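Local atomic coordinates of soluble lytic murein transglycosylase (Pseudomonas aeruginosa, PDB entry 5OHU), a protein that probably cleaves the glycan strands of cell-wall peptidoglycan as a lytic transglycosylase, working both exolytically and endolytically in peptidoglycan turnover. Residues Ala249-Glu254 and Ser284-Asp290. Sequence-based numbering, arbitrary orientation.
Sequences ARQDPE and SLAKRFD
This is a helix-end contact in the alpha-helical superhelix of the Slt fold: the tight junction between helices 235-251 and 253-263 meets the C-terminal end of helix 271-287. Pro253 and Leu285 are nearest in register, CA to CA 5.7 Å. At phi/psi -139/71 Asp252 leaves the helical region and separates the two helices; its OD1 caps Lys255 N. A Schellman motif ends helix 271-287, with Phe289 at positive phi, Asp290 N hydrogen-bonded to Leu285 O and Phe289 N to Ala286 O. Pro253 wedges in between: its CB lies 3.7 Å from Leu285 CD2, its CG 3.4 Å from Arg288 CD, and its CD covers one face of the Arg288 guanidinium. Ser284, chi1 t, donates from OG to Ala249 O at 2.7 Å. Glu254 (m, p) folds back so that OE1 reaches Arg288 NE at 3.4 Å, a long salt bridge. One water donates to Glu254 OE1 (2.6 Å) and Asp290 OD2 (2.8 Å), so two close carboxylates are bridged by its protons, while Arg292 offsets the charge of Asp290.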
# COMPACT_ATOMS: atom_id res chain seq x y z
N ALA A 249 -21.80 -1.43 9.46
CA ALA A 249 -21.57 -0.10 8.91
C ALA A 249 -20.89 -0.14 7.55
O ALA A 249 -21.02 0.81 6.78
CB ALA A 249 -20.73 0.73 9.88
N ARG A 250 -20.16 -1.22 7.23
CA ARG A 250 -19.43 -1.26 5.97
C ARG A 250 -20.38 -1.26 4.78
O ARG A 250 -20.12 -0.58 3.78
CB ARG A 250 -18.52 -2.49 5.94
CG ARG A 250 -17.73 -2.68 4.64
CD ARG A 250 -16.58 -3.67 4.82
NE ARG A 250 -16.23 -4.37 3.58
CZ ARG A 250 -16.72 -5.56 3.25
NH1 ARG A 250 -17.56 -6.18 4.06
NH2 ARG A 250 -16.36 -6.13 2.10
N GLN A 251 -21.49 -1.98 4.86
CA GLN A 251 -22.39 -2.07 3.72
C GLN A 251 -23.75 -1.41 3.94
O GLN A 251 -24.41 -1.06 2.95
CB GLN A 251 -22.61 -3.53 3.32
CG GLN A 251 -22.73 -3.75 1.80
CD GLN A 251 -21.40 -3.60 1.07
OE1 GLN A 251 -20.37 -4.13 1.50
NE2 GLN A 251 -21.41 -2.88 -0.05
N ASP A 252 -24.20 -1.22 5.18
CA ASP A 252 -25.48 -0.57 5.45
C ASP A 252 -25.35 0.40 6.63
O ASP A 252 -25.91 0.17 7.72
CB ASP A 252 -26.57 -1.60 5.69
CG ASP A 252 -27.97 -1.02 5.55
OD1 ASP A 252 -28.10 0.23 5.59
OD2 ASP A 252 -28.93 -1.80 5.41
N PRO A 253 -24.65 1.52 6.43
CA PRO A 253 -24.44 2.45 7.55
C PRO A 253 -25.73 3.07 8.07
O PRO A 253 -25.81 3.42 9.26
CB PRO A 253 -23.52 3.52 6.95
CG PRO A 253 -23.74 3.41 5.46
CD PRO A 253 -24.00 1.97 5.19
N GLU A 254 -26.75 3.21 7.22
CA GLU A 254 -28.03 3.75 7.68
C GLU A 254 -28.70 2.79 8.66
O GLU A 254 -29.18 3.23 9.71
CB GLU A 254 -28.97 4.05 6.51
CG GLU A 254 -28.42 5.07 5.51
CD GLU A 254 -27.43 4.48 4.51
OE1 GLU A 254 -27.07 5.19 3.53
OE2 GLU A 254 -27.03 3.28 4.67
N SER A 284 -18.51 5.77 7.24
CA SER A 284 -19.20 5.12 6.13
C SER A 284 -20.38 5.95 5.64
O SER A 284 -20.66 6.00 4.43
CB SER A 284 -19.62 3.70 6.53
OG SER A 284 -20.20 3.03 5.43
N LEU A 285 -21.10 6.62 6.54
CA LEU A 285 -22.16 7.51 6.06
C LEU A 285 -21.58 8.64 5.22
O LEU A 285 -22.16 9.03 4.20
CB LEU A 285 -22.93 8.10 7.24
CG LEU A 285 -23.97 7.22 7.93
CD1 LEU A 285 -24.54 7.94 9.17
CD2 LEU A 285 -25.07 6.86 6.95
N ALA A 286 -20.45 9.21 5.65
CA ALA A 286 -19.89 10.36 4.95
C ALA A 286 -19.45 9.98 3.55
O ALA A 286 -19.58 10.78 2.62
CB ALA A 286 -18.72 10.95 5.73
N LYS A 287 -18.96 8.75 3.37
CA LYS A 287 -18.58 8.30 2.04
C LYS A 287 -19.78 8.07 1.14
O LYS A 287 -19.61 7.95 -0.07
CB LYS A 287 -17.72 7.03 2.12
CG LYS A 287 -16.26 7.30 2.38
CD LYS A 287 -15.56 6.08 3.00
CE LYS A 287 -14.11 6.41 3.29
NZ LYS A 287 -13.33 5.19 3.71
N ARG A 288 -20.98 8.05 1.70
CA ARG A 288 -22.20 8.05 0.89
C ARG A 288 -22.80 9.43 0.79
O ARG A 288 -23.91 9.58 0.26
CB ARG A 288 -23.21 7.07 1.47
CG ARG A 288 -22.71 5.67 1.50
CD ARG A 288 -23.54 4.88 2.45
NE ARG A 288 -24.41 3.93 1.78
CZ ARG A 288 -24.05 2.69 1.47
NH1 ARG A 288 -22.82 2.26 1.76
NH2 ARG A 288 -24.91 1.88 0.88
N PHE A 289 -22.12 10.44 1.32
CA PHE A 289 -22.56 11.82 1.23
C PHE A 289 -23.87 12.05 1.98
O PHE A 289 -24.73 12.83 1.55
CB PHE A 289 -22.66 12.25 -0.24
CG PHE A 289 -21.45 11.83 -1.06
CD1 PHE A 289 -20.16 12.09 -0.59
CD2 PHE A 289 -21.59 11.15 -2.28
CE1 PHE A 289 -19.03 11.71 -1.34
CE2 PHE A 289 -20.47 10.77 -3.02
CZ PHE A 289 -19.19 11.04 -2.55
N ASP A 290 -24.03 11.39 3.11
CA ASP A 290 -25.24 11.52 3.91
C ASP A 290 -24.97 12.54 5.00
O ASP A 290 -24.07 12.32 5.81
CB ASP A 290 -25.61 10.16 4.50
CG ASP A 290 -26.91 10.17 5.32
OD1 ASP A 290 -27.30 11.20 5.92
OD2 ASP A 290 -27.58 9.11 5.32
O HOH W 1 -27.64 7.67 2.97